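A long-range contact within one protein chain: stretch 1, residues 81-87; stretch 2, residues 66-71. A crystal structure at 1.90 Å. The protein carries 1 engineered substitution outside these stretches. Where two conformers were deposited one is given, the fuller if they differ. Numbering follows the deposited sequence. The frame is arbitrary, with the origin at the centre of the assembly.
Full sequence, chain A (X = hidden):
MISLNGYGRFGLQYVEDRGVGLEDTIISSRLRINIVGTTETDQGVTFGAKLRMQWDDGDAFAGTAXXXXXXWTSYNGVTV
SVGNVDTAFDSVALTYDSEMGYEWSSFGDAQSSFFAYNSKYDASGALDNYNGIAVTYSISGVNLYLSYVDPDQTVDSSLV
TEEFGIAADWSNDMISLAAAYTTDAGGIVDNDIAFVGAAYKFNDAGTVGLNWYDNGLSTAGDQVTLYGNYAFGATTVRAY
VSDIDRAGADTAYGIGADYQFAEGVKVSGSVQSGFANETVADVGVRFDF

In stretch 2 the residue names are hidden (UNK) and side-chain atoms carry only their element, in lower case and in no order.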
ATOM      1  N   SER A  81     -17.810 -11.388  11.579  1.00 23.18           N
ATOM      2  CA  SER A  81     -16.997 -10.681  10.606  1.00 22.60           C
ATOM      3  C   SER A  81     -17.851 -10.177   9.466  1.00 22.31           C
ATOM      4  O   SER A  81     -18.900 -10.710   9.112  1.00 22.06           O
ATOM      5  CB  SER A  81     -15.780 -11.489  10.132  1.00 24.32           C
ATOM      6  OG  SER A  81     -16.228 -12.687   9.577  1.00 29.95           O
ATOM      7  N   VAL A  82     -17.423  -9.024   8.918  1.00 21.74           N
ATOM      8  CA  VAL A  82     -18.148  -8.356   7.854  1.00 21.08           C
ATOM      9  C   VAL A  82     -17.202  -7.862   6.762  1.00 21.24           C
ATOM     10  O   VAL A  82     -16.000  -7.550   7.092  1.00 20.25           O
ATOM     11  CB  VAL A  82     -18.962  -7.173   8.420  0.50 22.00           C
ATOM     12  CG1 VAL A  82     -18.134  -6.213   9.256  0.50 21.15           C
ATOM     13  CG2 VAL A  82     -19.671  -6.396   7.330  0.50 22.71           C
ATOM     14  N   GLY A  83     -17.691  -7.778   5.537  1.00 19.42           N
ATOM     15  CA  GLY A  83     -16.895  -7.269   4.429  1.00 20.15           C
ATOM     16  C   GLY A  83     -16.264  -8.366   3.618  1.00 20.02           C
ATOM     17  O   GLY A  83     -16.954  -9.241   3.091  1.00 20.80           O
ATOM     18  N   ASN A  84     -14.930  -8.359   3.483  1.00 20.02           N
ATOM     19  CA  ASN A  84     -14.258  -9.460   2.720  1.00 19.26           C
ATOM     20  C   ASN A  84     -14.001 -10.592   3.695  1.00 19.77           C
ATOM     21  O   ASN A  84     -12.924 -10.699   4.302  1.00 19.64           O
ATOM     22  CB  ASN A  84     -12.943  -8.861   2.161  1.00 18.69           C
ATOM     23  CG  ASN A  84     -12.118  -9.783   1.300  1.00 19.07           C
ATOM     24  OD1 ASN A  84     -12.522 -10.914   0.939  1.00 18.47           O
ATOM     25  ND2 ASN A  84     -10.905  -9.305   0.947  1.00 17.15           N
ATOM     26  N   VAL A  85     -14.954 -11.466   3.968  1.00 19.02           N
ATOM     27  CA  VAL A  85     -14.923 -12.509   4.937  1.00 19.90           C
ATOM     28  C   VAL A  85     -14.339 -13.845   4.465  1.00 20.93           C
ATOM     29  O   VAL A  85     -14.281 -14.076   3.250  1.00 20.79           O
ATOM     30  CB  VAL A  85     -16.356 -12.783   5.504  1.00 20.05           C
ATOM     31  CG1 VAL A  85     -16.985 -11.454   6.044  1.00 20.14           C
ATOM     32  CG2 VAL A  85     -17.350 -13.330   4.454  1.00 17.33           C
ATOM     33  N   ASP A  86     -13.910 -14.619   5.437  1.00 20.51           N
ATOM     34  CA  ASP A  86     -13.603 -16.023   5.270  1.00 21.89           C
ATOM     35  C   ASP A  86     -14.939 -16.779   5.245  1.00 21.36           C
ATOM     36  O   ASP A  86     -15.813 -16.559   6.094  1.00 22.24           O
ATOM     37  CB  ASP A  86     -12.744 -16.580   6.440  1.00 24.01           C
ATOM     38  CG  ASP A  86     -11.326 -16.051   6.283  1.00 29.55           C
ATOM     39  OD1 ASP A  86     -10.616 -16.436   5.276  1.00 31.36           O
ATOM     40  OD2 ASP A  86     -10.864 -15.200   7.126  1.00 31.92           O
ATOM     41  N   THR A  87     -15.088 -17.656   4.272  1.00 21.36           N
ATOM     42  CA  THR A  87     -16.340 -18.413   4.093  1.00 21.32           C
ATOM     43  C   THR A  87     -16.253 -19.824   4.683  1.00 21.16           C
ATOM     44  O   THR A  87     -15.191 -20.396   4.951  1.00 20.48           O
ATOM     45  CB  THR A  87     -16.666 -18.555   2.607  1.00 21.71           C
ATOM     46  OG1 THR A  87     -15.604 -19.225   1.945  1.00 21.47           O
ATOM     47  CG2 THR A  87     -16.873 -17.208   1.911  1.00 21.37           C
ATOM     48  N   UNK A  66      -3.451  -2.974  -1.888  1.00 15.93           N
ATOM     49  CA  UNK A  66      -4.185  -3.633  -0.797  1.00 16.12           C
ATOM     50  C   UNK A  66      -5.488  -4.208  -1.436  1.00 16.25           C
ATOM     51  O   UNK A  66      -5.909  -3.806  -2.535  1.00 15.84           O
ATOM     52  N   UNK A  67      -6.093  -5.127  -0.705  1.00 16.71           N
ATOM     53  CA  UNK A  67      -7.369  -5.746  -1.091  1.00 16.86           C
ATOM     54  C   UNK A  67      -8.532  -4.978  -0.415  1.00 17.79           C
ATOM     55  O   UNK A  67      -8.323  -3.838   0.072  1.00 17.92           O
ATOM     56  n   UNK A  67      -7.513  -8.802   1.087  1.00 15.12           N
ATOM     57  c   UNK A  67      -7.394  -7.234  -0.773  1.00 15.05           C
ATOM     58  o   UNK A  67      -6.981  -6.676   1.494  1.00 13.57           O
ATOM     59  c   UNK A  67      -7.292  -7.563   0.683  1.00 14.68           C
ATOM     60  N   UNK A  68      -9.736  -5.588  -0.352  1.00 17.01           N
ATOM     61  CA  UNK A  68     -10.856  -4.895   0.338  1.00 16.51           C
ATOM     62  C   UNK A  68     -10.838  -5.365   1.796  1.00 17.42           C
ATOM     63  O   UNK A  68     -10.359  -6.483   2.120  1.00 16.23           O
ATOM     64  c   UNK A  68     -12.156  -5.320  -0.348  1.00 16.56           C
ATOM     65  N   UNK A  69     -11.267  -4.497   2.721  1.00 16.99           N
ATOM     66  CA  UNK A  69     -11.111  -4.728   4.144  1.00 17.75           C
ATOM     67  C   UNK A  69     -12.070  -5.778   4.698  1.00 18.08           C
ATOM     68  O   UNK A  69     -13.146  -6.029   4.143  1.00 17.58           O
ATOM     69  c   UNK A  69     -11.475  -3.417   4.927  1.00 19.76           C
ATOM     70  N   UNK A  70     -11.623  -6.341   5.799  1.00 18.08           N
ATOM     71  CA  UNK A  70     -12.398  -7.286   6.601  1.00 18.58           C
ATOM     72  C   UNK A  70     -12.465  -6.679   8.023  1.00 18.35           C
ATOM     73  O   UNK A  70     -11.415  -6.204   8.517  1.00 18.47           O
ATOM     74  c   UNK A  70     -11.742 -10.960   7.727  1.00 25.48           C
ATOM     75  c   UNK A  70     -12.503  -9.661   7.480  1.00 21.61           C
ATOM     76  c   UNK A  70     -11.725  -8.655   6.630  1.00 18.95           C
ATOM     77  o   UNK A  70     -11.287 -11.201   8.843  1.00 30.12           O
ATOM     78  n   UNK A  70     -11.579 -11.823   6.742  1.00 22.72           N
ATOM     79  N   UNK A  71     -13.596  -6.738   8.706  1.00 18.64           N
ATOM     80  CA  UNK A  71     -13.810  -6.250  10.037  1.00 18.35           C
ATOM     81  C   UNK A  71     -14.386  -7.380  10.909  1.00 19.13           C
ATOM     82  O   UNK A  71     -15.179  -8.175  10.426  1.00 19.07           O
ATOM     83  c   UNK A  71     -13.434  -1.896   8.537  1.00 19.16           C
ATOM     84  c   UNK A  71     -13.908  -2.011   7.234  1.00 18.20           C
ATOM     85  c   UNK A  71     -13.691  -2.904   9.495  1.00 17.82           C
ATOM     86  c   UNK A  71     -14.656  -3.105   6.871  1.00 17.93           C
ATOM     87  c   UNK A  71     -14.495  -3.981   9.138  1.00 18.20           C
ATOM     88  c   UNK A  71     -14.959  -4.081   7.845  1.00 17.88           C
ATOM     89  c   UNK A  71     -14.799  -5.072  10.135  1.00 17.53           C
TER

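Position 66 has backbone atoms and nothing beyond CA, and no residue of stretch 1 comes within contact distance of it. The absence of a CB identifies Gly-66.

Position 67 carries four side-chain atoms: two carbons in sequence, the second bonded to one oxygen and one nitrogen. The nitrogen lies 3.4 Å from ND2 of Asn-84. A planar amide one carbon removed from CA is the signature of asparagine, so this is Asn-67. Its ND2 and that of Asn-84 are two donors facing each other, and no hydrogen bond results; both nitrogens find acceptors in other pairings.

Position 68 has one side-chain carbon, directed toward stretch 1 and 4.4 Å from ND2 of Asn-84 at its CB. A lone CB defines Ala-68. Its backbone matters more than its methyl group: the carbonyl O accepts a hydrogen bond from ND2 of Asn-84 at 3.1 Å, with an N-H...O angle of 169°, close to linear.

Position 69 also has a single side-chain carbon, here pointing away from stretch 1, with its CB no nearer to stretch 1 than 6.2 Å, to N of Asn-84. This is Ala-69. Its contribution is again a carbonyl, whose O receives the backbone N of Asn-84 at 3.0 Å and 163°. The same oxygen limits what Gly-83 can be: an ideal CB there would sit 2.8 Å from Ala-69 O, a clash, and the backbone angles of 97/-123° would also jam it against the carbonyl O of Val-82.

Position 70 shows three carbons in an unbranched run, the third bearing one oxygen and one nitrogen. The nitrogen lies 3.0 Å from the backbone O of Asn-84 and 3.5 Å from OD2 of Asp-86. An amide two carbons beyond CA, rather than one, gives Gln-70. Although its CA-to-CB bond points sideways, chi1 and chi2 are both t (179° and -170°), and the extended chain brings NE2 to the backbone O of Asn-84 in a hydrogen bond at 162°. NE2 also makes a weak bond to OD2 of Asp-86 at 155°.

Position 71 has one carbon followed by a ring of six carbons with no heteroatom. Its CB packs 3.6 Å from CG1 of Val-82, on the same face of the sheet, while O of Val-82 lies at the ring edge, near its plane. This is Phe-71. The backbones pair in both directions: Val-82 N to Phe-71 O at 2.8 Å, and Phe-71 N to Val-82 O at 3.0 Å. The same carbonyl O of Phe-71 is 3.1 Å from CA of Ser-81, a CA-H...O contact.

The contact therefore begins as antiparallel sheet and continues past it by amide chemistry. Val-82 and Phe-71 form the hydrogen-bonded pair, and Gly-83 and Gln-70 the adjacent non-hydrogen-bonded one. Beyond the strand, Asn-84 donates from its backbone and side chain to successive carbonyls of Ala-69 and Ala-68, while its own carbonyl is held by Gln-70. Together the stretches bury 407 Å², with Asn-84 and Gln-70 the most heavily covered residues on their respective sides.

Stretch 2 (66-71) GNAAQF
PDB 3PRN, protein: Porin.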